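Local structure of geranylgeranyl pyrophosphate synthase (Corynebacterium glutamicum, 3LK5) at residues Phe21-Asp34 / Arg55-Leu68. The protein probably makes isoprenoid diphosphates as a magnesium-dependent prenyltransferase of the FPP/GGPP synthase family. Numbering follows the deposited sequence.
Sequences FPEVVRDRLTQFLD and RSFVLNGGKRIRPL
Two consecutive helices of the all-helical prenyltransferase fold, 21-43 and 45-59, pack here as an antiparallel hairpin, with L59 as a knob in the hole formed by R26, L29, T30 and L33. The short axes of 21-34 and 55-59 run at 161° and approach to 10.5 Å. L59 CD2 lies 3.7 Å from L29 CB, while V58 and L29 cross at about a right angle, CG1 of the one touching CD1 of the other. Toward the hairpin turn, both R55 NH1 and R55 NH2 donate to D34 OD1, each at 2.9 Å. The oxygen is nearly coplanar with the guanidinium, and the two nitrogens grip it end-on in a salt bridge, NH2 on its syn side and NH1 on its anti side, from the same face, 22° out of the carboxylate plane. An extended chain with CG anti to the backbone N carries R55 that far.

At the other end, R64 is the N-cap residue of helix 65-78, and its side chain, bent at chi2 (-53°), turns back along helix 21-43 toward L29. P22 CB packs 3.6 Å from R64 CG, and L29 CD1 lies over one guanidinium face, with G61 O over the opposite one. R64 NH1 and R64 NH2 both donate to V58 O, at 2.8 and 2.9 Å, thereby holding the carbonyl at the end of helix 45-59; E98 of helix 87-111 forms a salt bridge with R64 NH1. A water links R64 NE to P22 O. R26 adds weak bonds, NE to L59 O and NH2 to N60 OD1. V25 CG2 rests 3.7 Å from P67 CB. This is an antiparallel helical hairpin whose following loop is tied back by arginine, within the polyprenyl synthase bundle.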
# COMPACT_ATOMS: atom_id res chain seq x y z
N PHE A 21 -4.63 -22.26 15.89
CA PHE A 21 -5.07 -21.42 14.77
C PHE A 21 -3.92 -20.84 13.92
O PHE A 21 -4.04 -20.81 12.71
CB PHE A 21 -6.08 -20.34 15.20
CG PHE A 21 -6.80 -19.71 14.05
CD1 PHE A 21 -7.75 -20.43 13.36
CD2 PHE A 21 -6.52 -18.41 13.66
CE1 PHE A 21 -8.42 -19.89 12.30
CE2 PHE A 21 -7.19 -17.84 12.60
CZ PHE A 21 -8.14 -18.59 11.91
N PRO A 22 -2.80 -20.38 14.54
CA PRO A 22 -1.71 -19.83 13.71
C PRO A 22 -1.20 -20.81 12.66
O PRO A 22 -0.71 -20.37 11.61
CB PRO A 22 -0.61 -19.49 14.72
CG PRO A 22 -1.35 -19.25 16.00
CD PRO A 22 -2.55 -20.15 15.98
N GLU A 23 -1.29 -22.12 12.94
CA GLU A 23 -0.88 -23.14 11.94
C GLU A 23 -1.76 -23.08 10.71
O GLU A 23 -1.28 -23.18 9.57
CB GLU A 23 -0.95 -24.56 12.56
CG GLU A 23 -0.03 -24.73 13.73
CD GLU A 23 -0.22 -26.08 14.40
OE1 GLU A 23 -1.15 -26.85 14.05
OE2 GLU A 23 0.59 -26.36 15.27
N VAL A 24 -3.06 -22.90 10.94
CA VAL A 24 -4.03 -22.79 9.85
C VAL A 24 -3.73 -21.51 9.04
O VAL A 24 -3.76 -21.55 7.83
CB VAL A 24 -5.49 -22.77 10.40
CG1 VAL A 24 -6.47 -22.51 9.30
CG2 VAL A 24 -5.81 -24.14 11.08
N VAL A 25 -3.43 -20.41 9.73
CA VAL A 25 -3.13 -19.14 9.05
C VAL A 25 -1.90 -19.32 8.15
O VAL A 25 -1.93 -18.94 6.98
CB VAL A 25 -2.91 -18.01 10.06
CG1 VAL A 25 -2.35 -16.70 9.38
CG2 VAL A 25 -4.23 -17.73 10.84
N ARG A 26 -0.84 -19.95 8.68
CA ARG A 26 0.37 -20.21 7.88
C ARG A 26 0.07 -21.05 6.65
O ARG A 26 0.58 -20.72 5.57
CB ARG A 26 1.47 -20.88 8.73
CG ARG A 26 2.84 -20.97 8.03
CD ARG A 26 3.86 -21.67 8.96
NE ARG A 26 5.25 -21.56 8.45
CZ ARG A 26 5.78 -22.28 7.45
NH1 ARG A 26 5.04 -23.15 6.77
NH2 ARG A 26 7.05 -22.08 7.10
N ASP A 27 -0.78 -22.07 6.77
CA ASP A 27 -1.24 -22.82 5.58
C ASP A 27 -1.91 -21.92 4.53
O ASP A 27 -1.66 -22.09 3.33
CB ASP A 27 -2.26 -23.92 5.93
CG ASP A 27 -1.61 -25.14 6.57
OD1 ASP A 27 -0.42 -25.38 6.39
OD2 ASP A 27 -2.33 -25.88 7.27
N ARG A 28 -2.85 -21.08 4.95
CA ARG A 28 -3.54 -20.22 3.97
C ARG A 28 -2.56 -19.27 3.26
O ARG A 28 -2.65 -19.06 2.05
CB ARG A 28 -4.66 -19.39 4.65
CG ARG A 28 -5.71 -20.22 5.45
CD ARG A 28 -6.26 -21.45 4.68
NE ARG A 28 -6.85 -21.14 3.38
CZ ARG A 28 -7.27 -22.06 2.52
NH1 ARG A 28 -7.17 -23.37 2.84
NH2 ARG A 28 -7.80 -21.71 1.36
N LEU A 29 -1.64 -18.69 4.03
CA LEU A 29 -0.66 -17.77 3.49
C LEU A 29 0.27 -18.50 2.54
O LEU A 29 0.64 -17.94 1.49
CB LEU A 29 0.17 -17.08 4.59
CG LEU A 29 -0.65 -16.14 5.51
CD1 LEU A 29 0.22 -15.81 6.71
CD2 LEU A 29 -1.08 -14.85 4.68
N THR A 30 0.65 -19.73 2.89
CA THR A 30 1.47 -20.56 1.99
C THR A 30 0.81 -20.77 0.65
O THR A 30 1.44 -20.60 -0.41
CB THR A 30 1.85 -21.94 2.63
OG1 THR A 30 2.54 -21.70 3.85
CG2 THR A 30 2.75 -22.73 1.69
N GLN A 31 -0.47 -21.15 0.68
CA GLN A 31 -1.19 -21.38 -0.56
C GLN A 31 -1.25 -20.13 -1.44
O GLN A 31 -1.08 -20.19 -2.68
CB GLN A 31 -2.60 -21.89 -0.27
CG GLN A 31 -2.51 -23.19 0.51
CD GLN A 31 -3.72 -24.09 0.34
OE1 GLN A 31 -3.84 -25.09 1.05
NE2 GLN A 31 -4.63 -23.74 -0.59
N PHE A 32 -1.46 -18.99 -0.79
CA PHE A 32 -1.57 -17.73 -1.55
C PHE A 32 -0.23 -17.38 -2.21
O PHE A 32 -0.18 -17.03 -3.40
CB PHE A 32 -2.05 -16.60 -0.60
CG PHE A 32 -2.16 -15.26 -1.31
CD1 PHE A 32 -1.06 -14.41 -1.40
CD2 PHE A 32 -3.36 -14.88 -1.90
CE1 PHE A 32 -1.15 -13.16 -2.09
CE2 PHE A 32 -3.50 -13.63 -2.59
CZ PHE A 32 -2.39 -12.76 -2.67
N LEU A 33 0.84 -17.44 -1.41
CA LEU A 33 2.19 -17.13 -1.89
C LEU A 33 2.64 -18.07 -3.01
O LEU A 33 3.21 -17.61 -4.03
CB LEU A 33 3.19 -17.10 -0.74
CG LEU A 33 2.95 -15.86 0.16
CD1 LEU A 33 3.65 -16.05 1.55
CD2 LEU A 33 3.49 -14.60 -0.51
N ASP A 34 2.37 -19.35 -2.85
CA ASP A 34 2.64 -20.31 -3.93
C ASP A 34 1.97 -19.89 -5.23
O ASP A 34 2.57 -20.00 -6.30
CB ASP A 34 2.13 -21.71 -3.59
CG ASP A 34 2.95 -22.42 -2.52
OD1 ASP A 34 4.07 -21.97 -2.15
OD2 ASP A 34 2.47 -23.48 -2.05
N ARG A 55 8.12 -13.59 1.43
CA ARG A 55 7.54 -14.89 1.78
C ARG A 55 8.10 -15.41 3.10
O ARG A 55 7.32 -15.81 3.99
CB ARG A 55 7.80 -15.91 0.68
CG ARG A 55 7.26 -17.30 1.02
CD ARG A 55 7.73 -18.36 0.03
NE ARG A 55 7.22 -19.69 0.39
CZ ARG A 55 6.23 -20.30 -0.25
NH1 ARG A 55 5.66 -19.74 -1.32
NH2 ARG A 55 5.83 -21.50 0.15
N SER A 56 9.44 -15.40 3.25
CA SER A 56 10.05 -15.81 4.51
C SER A 56 9.56 -14.97 5.68
O SER A 56 9.28 -15.51 6.76
CB SER A 56 11.59 -15.74 4.46
OG SER A 56 12.06 -16.62 3.47
N PHE A 57 9.46 -13.66 5.47
CA PHE A 57 9.06 -12.77 6.54
C PHE A 57 7.62 -13.06 7.01
O PHE A 57 7.34 -13.10 8.21
CB PHE A 57 9.22 -11.32 6.09
CG PHE A 57 8.93 -10.30 7.14
CD1 PHE A 57 9.84 -10.06 8.18
CD2 PHE A 57 7.76 -9.55 7.09
CE1 PHE A 57 9.57 -9.10 9.17
CE2 PHE A 57 7.46 -8.60 8.07
CZ PHE A 57 8.37 -8.36 9.11
N VAL A 58 6.73 -13.29 6.05
CA VAL A 58 5.30 -13.50 6.32
C VAL A 58 5.09 -14.88 6.96
O VAL A 58 4.30 -15.06 7.91
CB VAL A 58 4.49 -13.40 4.96
CG1 VAL A 58 3.06 -13.89 5.11
CG2 VAL A 58 4.50 -11.95 4.46
N LEU A 59 5.76 -15.88 6.39
CA LEU A 59 5.54 -17.25 6.87
C LEU A 59 6.25 -17.59 8.20
O LEU A 59 5.73 -18.41 8.97
CB LEU A 59 5.90 -18.30 5.82
CG LEU A 59 5.13 -18.28 4.49
CD1 LEU A 59 5.65 -19.40 3.58
CD2 LEU A 59 3.59 -18.39 4.71
N ASN A 60 7.39 -16.96 8.47
CA ASN A 60 8.31 -17.52 9.49
C ASN A 60 8.28 -16.91 10.85
O ASN A 60 9.15 -17.20 11.70
CB ASN A 60 9.77 -17.57 9.00
CG ASN A 60 9.95 -18.47 7.81
OD1 ASN A 60 9.19 -19.43 7.61
ND2 ASN A 60 10.95 -18.18 7.01
N GLY A 61 7.27 -16.09 11.10
CA GLY A 61 7.04 -15.61 12.44
C GLY A 61 5.76 -14.82 12.46
O GLY A 61 5.18 -14.56 11.40
N GLY A 62 5.35 -14.41 13.65
CA GLY A 62 4.08 -13.72 13.85
C GLY A 62 3.22 -14.52 14.81
O GLY A 62 3.13 -15.75 14.69
N LYS A 63 2.55 -13.85 15.74
CA LYS A 63 1.58 -14.51 16.62
C LYS A 63 0.19 -14.77 15.95
O LYS A 63 -0.62 -15.54 16.46
CB LYS A 63 1.41 -13.70 17.91
CG LYS A 63 2.67 -13.61 18.79
CD LYS A 63 3.06 -14.96 19.45
CE LYS A 63 2.16 -15.36 20.65
NZ LYS A 63 2.47 -14.55 21.87
N ARG A 64 -0.06 -14.12 14.82
CA ARG A 64 -1.34 -14.26 14.08
C ARG A 64 -2.57 -13.80 14.92
O ARG A 64 -3.65 -14.36 14.79
CB ARG A 64 -1.56 -15.70 13.58
CG ARG A 64 -0.30 -16.37 12.93
CD ARG A 64 0.35 -15.54 11.81
NE ARG A 64 1.35 -16.39 11.15
CZ ARG A 64 2.17 -16.01 10.18
NH1 ARG A 64 2.13 -14.77 9.69
NH2 ARG A 64 3.04 -16.89 9.70
N ILE A 65 -2.36 -12.82 15.79
CA ILE A 65 -3.43 -12.36 16.71
C ILE A 65 -4.59 -11.74 15.92
O ILE A 65 -5.77 -11.88 16.28
CB ILE A 65 -2.86 -11.37 17.76
CG1 ILE A 65 -3.87 -11.12 18.88
CG2 ILE A 65 -2.53 -10.04 17.18
CD1 ILE A 65 -4.44 -12.41 19.42
N ARG A 66 -4.26 -11.05 14.81
CA ARG A 66 -5.31 -10.36 14.06
C ARG A 66 -6.23 -11.34 13.32
O ARG A 66 -7.43 -11.26 13.48
CB ARG A 66 -4.75 -9.22 13.16
CG ARG A 66 -4.08 -8.11 13.97
CD ARG A 66 -3.28 -7.11 13.13
NE ARG A 66 -2.51 -6.25 14.04
CZ ARG A 66 -1.37 -6.60 14.63
NH1 ARG A 66 -0.82 -7.77 14.40
NH2 ARG A 66 -0.79 -5.75 15.48
N PRO A 67 -5.67 -12.32 12.56
CA PRO A 67 -6.54 -13.35 12.00
C PRO A 67 -7.26 -14.12 13.09
O PRO A 67 -8.41 -14.51 12.91
CB PRO A 67 -5.56 -14.33 11.30
CG PRO A 67 -4.38 -13.50 10.96
CD PRO A 67 -4.28 -12.46 12.08
N LEU A 68 -6.60 -14.34 14.21
CA LEU A 68 -7.29 -15.04 15.32
C LEU A 68 -8.54 -14.30 15.82
O LEU A 68 -9.59 -14.89 16.04
CB LEU A 68 -6.30 -15.25 16.47
CG LEU A 68 -6.79 -16.09 17.67
CD1 LEU A 68 -7.49 -17.44 17.30
CD2 LEU A 68 -5.59 -16.31 18.59
O HOH W 1 1.86 -19.12 11.85